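Local coordinates for syncytin-1 (Homo sapiens, PDB 5HA6), which is an envelope glycoprotein of endogenous retroviral origin whose fusion subunit probably drives the merging of cell membranes, as in placental syncytium formation, at residues Q34-D39 and Q108-E113; A67-T72 and G76-F81. The protein carries 1 engineered substitution. All blocks are in the same frame, centred on the assembly; numbering follows the deposited sequence. Where two conformers were deposited one is given.

From the N terminus the chain first runs through the long helix 25-71, which supplies one side of both contacts: residues 34-39 near its start and 67-72 at its end. Contact 2 closes the short loop, in which only three residues separate 67-72 from 76-81, and ties the end of the long helix to helix 78-82. The chain then returns as helix 93-115, and contact 1 closes the long loop by joining 108-113 to 34-39, with 68 residues between them. Contact 2 therefore lies wholly within the span of contact 1, the two centres about 51 Å apart at opposite ends of a hairpin. Three such hairpins associate, and both contacts adjoin the other two subunits.

Contact 1. Residues Q34-D39 and Q108-E113; sequences QELNGD and QRRAEE
L36 and N37 meet R110 where the outer helix 93-115 packs antiparallel on helix 25-71, the hairpin that, three times over, makes the six-helix bundle of retroviral fusion subunits. The short segments run at 152° with their axes 10.3 Å apart, a separation spanned mainly by the R110 side chain, met by L36 and N37. The tight part is the R110 guanidinium. L36 comes across it at about a right angle and sets CD2 over the centre of one face, 3.4 Å from CZ. N37 approaches the edge instead, its amide turned 38° from the guanidinium plane. The R110 chain, bent at chi3 (-73°), presents NE and NH2 side-on to a single oxygen, N37 OD1. Outside the two segments, R110 NH1 and NH2 form salt bridges with E35 and D39 of the third subunit, two carboxylates that probably offset the charge of the buried guanidinium. Away from the guanidinium the contact slackens on the partly exposed side of N37: A111 is only grazed, its CB lying 4.4 Å from N37 ND2. In the R110 grip, N37 OD1, lying in the guanidinium plane, accepts two bonds, from NE at 2.8 Å and from NH2 at 3.0 Å.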
loop_
_atom_site.group_PDB
_atom_site.type_symbol
_atom_site.label_atom_id
_atom_site.label_comp_id
_atom_site.label_asym_id
_atom_site.label_seq_id
_atom_site.Cartn_x
_atom_site.Cartn_y
_atom_site.Cartn_z
ATOM N N GLN A 34 -2.957 8.478 -23.525
ATOM C CA GLN A 34 -2.688 7.025 -23.437
ATOM C C GLN A 34 -1.496 6.688 -22.555
ATOM O O GLN A 34 -1.540 5.707 -21.819
ATOM C CB GLN A 34 -2.476 6.446 -24.816
ATOM C CG GLN A 34 -3.688 6.716 -25.692
ATOM C CD GLN A 34 -3.439 6.312 -27.094
ATOM O OE1 GLN A 34 -2.289 6.331 -27.568
ATOM N NE2 GLN A 34 -4.506 5.958 -27.798
ATOM N N GLU A 35 -0.459 7.518 -22.547
ATOM C CA GLU A 35 0.619 7.308 -21.553
ATOM C C GLU A 35 0.104 7.336 -20.087
ATOM O O GLU A 35 0.358 6.421 -19.261
ATOM C CB GLU A 35 1.726 8.365 -21.748
ATOM C CG GLU A 35 2.539 8.195 -23.019
ATOM C CD GLU A 35 3.483 7.009 -22.997
ATOM O OE1 GLU A 35 3.763 6.483 -21.894
ATOM O OE2 GLU A 35 3.973 6.632 -24.095
ATOM N N LEU A 36 -0.623 8.399 -19.769
ATOM C CA LEU A 36 -1.275 8.528 -18.483
ATOM C C LEU A 36 -2.089 7.270 -18.195
ATOM O O LEU A 36 -1.903 6.597 -17.150
ATOM C CB LEU A 36 -2.160 9.800 -18.480
ATOM C CG LEU A 36 -3.031 9.974 -17.208
ATOM C CD1 LEU A 36 -2.157 10.053 -16.004
ATOM C CD2 LEU A 36 -3.932 11.216 -17.260
ATOM N N ASN A 37 -2.978 6.906 -19.115
ATOM C CA ASN A 37 -3.826 5.725 -18.901
ATOM C C ASN A 37 -3.019 4.457 -18.616
ATOM O O ASN A 37 -3.308 3.729 -17.658
ATOM C CB ASN A 37 -4.729 5.488 -20.108
ATOM C CG ASN A 37 -5.911 6.453 -20.154
ATOM O OD1 ASN A 37 -6.103 7.265 -19.242
ATOM N ND2 ASN A 37 -6.690 6.386 -21.241
ATOM N N GLY A 38 -1.987 4.193 -19.416
ATOM C CA GLY A 38 -1.191 2.981 -19.166
ATOM C C GLY A 38 -0.396 2.978 -17.842
ATOM O O GLY A 38 -0.219 1.916 -17.202
ATOM N N ASP A 39 0.126 4.127 -17.433
ATOM C CA ASP A 39 0.726 4.222 -16.095
ATOM C C ASP A 39 -0.343 3.965 -15.002
ATOM O O ASP A 39 -0.167 3.167 -14.086
ATOM C CB ASP A 39 1.337 5.605 -15.866
ATOM C CG ASP A 39 2.631 5.847 -16.615
ATOM O OD1 ASP A 39 2.964 5.167 -17.610
ATOM O OD2 ASP A 39 3.310 6.811 -16.215
ATOM N N GLN A 108 -11.232 5.062 -18.426
ATOM C CA GLN A 108 -12.235 4.765 -19.403
ATOM C C GLN A 108 -12.845 6.039 -19.946
ATOM O O GLN A 108 -13.048 6.135 -21.102
ATOM C CB GLN A 108 -13.293 3.814 -18.851
ATOM C CG GLN A 108 -12.799 2.410 -18.570
ATOM C CD GLN A 108 -12.308 1.693 -19.809
ATOM O OE1 GLN A 108 -13.001 1.582 -20.786
ATOM N NE2 GLN A 108 -11.087 1.242 -19.765
ATOM N N ARG A 109 -13.086 7.021 -19.103
ATOM C CA ARG A 109 -13.740 8.229 -19.620
ATOM C C ARG A 109 -12.838 8.960 -20.609
ATOM O O ARG A 109 -13.311 9.459 -21.638
ATOM C CB ARG A 109 -14.141 9.198 -18.502
ATOM C CG ARG A 109 -14.639 10.574 -19.047
ATOM C CD ARG A 109 -15.102 11.544 -17.953
ATOM N NE ARG A 109 -13.997 12.004 -17.100
ATOM C CZ ARG A 109 -14.139 12.863 -16.095
ATOM N NH1 ARG A 109 -15.331 13.368 -15.804
ATOM N NH2 ARG A 109 -13.090 13.226 -15.374
ATOM N N ARG A 110 -11.530 9.053 -20.301
ATOM C CA ARG A 110 -10.619 9.701 -21.262
ATOM C C ARG A 110 -10.621 8.983 -22.602
ATOM O O ARG A 110 -10.741 9.604 -23.676
ATOM C CB ARG A 110 -9.193 9.727 -20.706
ATOM C CG ARG A 110 -9.026 10.771 -19.605
ATOM C CD ARG A 110 -7.580 10.977 -19.288
ATOM N NE ARG A 110 -7.095 9.807 -18.557
ATOM C CZ ARG A 110 -7.018 9.734 -17.234
ATOM N NH1 ARG A 110 -7.428 10.746 -16.488
ATOM N NH2 ARG A 110 -6.589 8.619 -16.661
ATOM N N ALA A 111 -10.501 7.660 -22.545
ATOM C CA ALA A 111 -10.579 6.903 -23.811
ATOM C C ALA A 111 -11.933 7.110 -24.520
ATOM O O ALA A 111 -12.037 7.230 -25.755
ATOM C CB ALA A 111 -10.360 5.442 -23.534
ATOM N N GLU A 112 -12.992 7.117 -23.727
ATOM C CA GLU A 112 -14.328 7.244 -24.282
ATOM C C GLU A 112 -14.504 8.588 -24.990
ATOM O O GLU A 112 -15.095 8.669 -26.063
ATOM C CB GLU A 112 -15.372 7.087 -23.178
ATOM C CG GLU A 112 -16.802 6.952 -23.721
ATOM C CD GLU A 112 -17.441 8.294 -24.127
ATOM O OE1 GLU A 112 -17.127 9.325 -23.503
ATOM O OE2 GLU A 112 -18.278 8.316 -25.050
ATOM N N GLU A 113 -13.983 9.626 -24.386
ATOM C CA GLU A 113 -14.067 10.971 -24.888
ATOM C C GLU A 113 -13.294 11.100 -26.174
ATOM O O GLU A 113 -13.755 11.704 -27.100
ATOM C CB GLU A 113 -13.504 11.968 -23.902
ATOM C CG GLU A 113 -14.481 12.536 -22.935
ATOM C CD GLU A 113 -13.797 13.198 -21.773
ATOM O OE1 GLU A 113 -12.570 13.340 -21.769
ATOM O OE2 GLU A 113 -14.496 13.551 -20.847
#

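Contact 2. Residues A67-T72 and G76-F81; sequences ALDLLT and GGTCLF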
loop_
_atom_site.group_PDB
_atom_site.type_symbol
_atom_site.label_atom_id
_atom_site.label_comp_id
_atom_site.label_asym_id
_atom_site.label_seq_id
_atom_site.Cartn_x
_atom_site.Cartn_y
_atom_site.Cartn_z
ATOM N N ALA A 67 -6.519 -16.294 19.288
ATOM C CA ALA A 67 -5.732 -17.325 19.976
ATOM C C ALA A 67 -5.152 -16.787 21.311
ATOM O O ALA A 67 -5.298 -17.389 22.392
ATOM C CB ALA A 67 -4.595 -17.862 19.027
ATOM N N LEU A 68 -4.499 -15.627 21.249
ATOM C CA LEU A 68 -4.036 -14.997 22.461
ATOM C C LEU A 68 -5.148 -14.687 23.470
ATOM O O LEU A 68 -4.941 -14.850 24.653
ATOM C CB LEU A 68 -3.290 -13.707 22.140
ATOM C CG LEU A 68 -1.911 -13.963 21.540
ATOM C CD1 LEU A 68 -1.374 -12.680 20.927
ATOM C CD2 LEU A 68 -0.952 -14.504 22.537
ATOM N N ASP A 69 -6.316 -14.272 23.007
ATOM C CA ASP A 69 -7.425 -13.986 23.919
ATOM C C ASP A 69 -7.824 -15.250 24.647
ATOM O O ASP A 69 -8.031 -15.240 25.857
ATOM C CB ASP A 69 -8.623 -13.405 23.186
ATOM C CG ASP A 69 -8.454 -11.935 22.846
ATOM O OD1 ASP A 69 -7.597 -11.242 23.469
ATOM O OD2 ASP A 69 -9.156 -11.480 21.917
ATOM N N LEU A 70 -7.883 -16.367 23.937
ATOM C CA LEU A 70 -8.080 -17.634 24.670
ATOM C C LEU A 70 -6.981 -18.052 25.662
ATOM O O LEU A 70 -7.269 -18.553 26.760
ATOM C CB LEU A 70 -8.255 -18.777 23.686
ATOM C CG LEU A 70 -9.430 -18.670 22.726
ATOM C CD1 LEU A 70 -9.694 -20.070 22.196
ATOM C CD2 LEU A 70 -10.684 -18.082 23.402
ATOM N N LEU A 71 -5.730 -17.952 25.240
ATOM C CA LEU A 71 -4.609 -18.271 26.136
ATOM C C LEU A 71 -4.578 -17.386 27.369
ATOM O O LEU A 71 -4.131 -17.806 28.423
ATOM C CB LEU A 71 -3.270 -18.121 25.383
ATOM C CG LEU A 71 -3.114 -19.130 24.272
ATOM C CD1 LEU A 71 -2.012 -18.618 23.325
ATOM C CD2 LEU A 71 -2.761 -20.507 24.824
ATOM N N THR A 72 -5.009 -16.140 27.238
ATOM C CA THR A 72 -4.957 -15.241 28.387
ATOM C C THR A 72 -6.341 -14.983 28.985
ATOM O O THR A 72 -6.543 -14.003 29.712
ATOM C CB THR A 72 -4.339 -13.934 28.002
ATOM O OG1 THR A 72 -5.132 -13.340 26.988
ATOM C CG2 THR A 72 -2.931 -14.164 27.444
ATOM N N GLY A 76 -8.420 -12.120 31.453
ATOM C CA GLY A 76 -9.287 -11.151 30.805
ATOM C C GLY A 76 -9.009 -10.910 29.337
ATOM O O GLY A 76 -9.510 -9.948 28.743
ATOM N N GLY A 77 -8.204 -11.767 28.729
ATOM C CA GLY A 77 -7.857 -11.621 27.339
ATOM C C GLY A 77 -6.629 -10.740 27.192
ATOM O O GLY A 77 -6.108 -10.258 28.188
ATOM N N THR A 78 -6.245 -10.459 25.945
ATOM C CA THR A 78 -4.896 -9.988 25.615
ATOM C C THR A 78 -4.557 -8.616 26.218
ATOM O O THR A 78 -3.461 -8.396 26.812
ATOM C CB THR A 78 -4.735 -9.956 24.060
ATOM O OG1 THR A 78 -4.982 -11.263 23.527
ATOM C CG2 THR A 78 -3.335 -9.538 23.654
ATOM N N CYS A 79 -5.512 -7.686 26.120
ATOM C CA CYS A 79 -5.269 -6.327 26.560
ATOM C C CYS A 79 -5.233 -6.225 28.091
ATOM O O CYS A 79 -4.314 -5.638 28.669
ATOM C CB CYS A 79 -6.343 -5.398 25.991
ATOM S SG CYS A 79 -6.798 -5.751 24.272
ATOM N N LEU A 80 -6.214 -6.817 28.748
ATOM C CA LEU A 80 -6.211 -6.895 30.199
ATOM C C LEU A 80 -4.988 -7.647 30.750
ATOM O O LEU A 80 -4.445 -7.288 31.806
ATOM C CB LEU A 80 -7.517 -7.545 30.682
ATOM C CG LEU A 80 -8.727 -6.592 30.729
ATOM C CD1 LEU A 80 -10.076 -7.315 30.978
ATOM C CD2 LEU A 80 -8.549 -5.570 31.816
ATOM N N PHE A 81 -4.552 -8.670 30.024
ATOM C CA PHE A 81 -3.425 -9.513 30.415
ATOM C C PHE A 81 -2.188 -8.621 30.480
ATOM O O PHE A 81 -1.423 -8.652 31.475
ATOM C CB PHE A 81 -3.262 -10.654 29.394
ATOM C CG PHE A 81 -1.965 -11.422 29.500
ATOM C CD1 PHE A 81 -1.737 -12.303 30.534
ATOM C CD2 PHE A 81 -0.982 -11.261 28.521
ATOM C CE1 PHE A 81 -0.531 -13.019 30.621
ATOM C CE2 PHE A 81 0.202 -11.957 28.576
ATOM C CZ PHE A 81 0.442 -12.851 29.646
#
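Beyond T72, where the backbone leaves helical geometry, the chain doubles back so that the CA atoms of D69 and G77 come within 4.2 Å, and the G77 N to T72 O hydrogen bond (3.0 Å) closes this reversal between two helices. G77 takes the N-cap position of helix 78-82 with a positive phi of 88°, a conformation suited to glycine. That helix carries C79, disulfide-bonded to C86 within the CX6C portion of the retroviral CX6CC motif, so the contact sets the start of the disulfide loop beside the end of the long helix.

D69 holds the first turn through a single oxygen. Its OD1 is met nearly end-on by T78 N at 2.9 Å and, from above the carboxylate plane, by the T78 hydroxyl OG1 at 2.6 Å. Two donors on one atom would tend to steady the carboxylate and suit its negative charge, as would the positive end of the helix dipole. The same OG1 lies 3.3 Å from L68 CB, which places the hydroxyl against the aliphatic base of L68, a residue that packs on L68 of the second subunit.

T72 separates its polar and apolar branches. With chi1 at 61°, OG1 sits between the backbone N and the carbonyl carbon, turned back to donate to L68 O at 2.8 Å. This oxygen also receives T72 N, from the opposite face of its carbonyl plane. The methyl lies over one face of the F81 ring, offset toward its rim, and F81 in turn packs on L70 of the third subunit. In this CH-pi contact T72 CG2 stands 3.6 Å from the F81 ring centroid, 15° off the normal, while CB of T72 lies 3.7 Å from CB of F81.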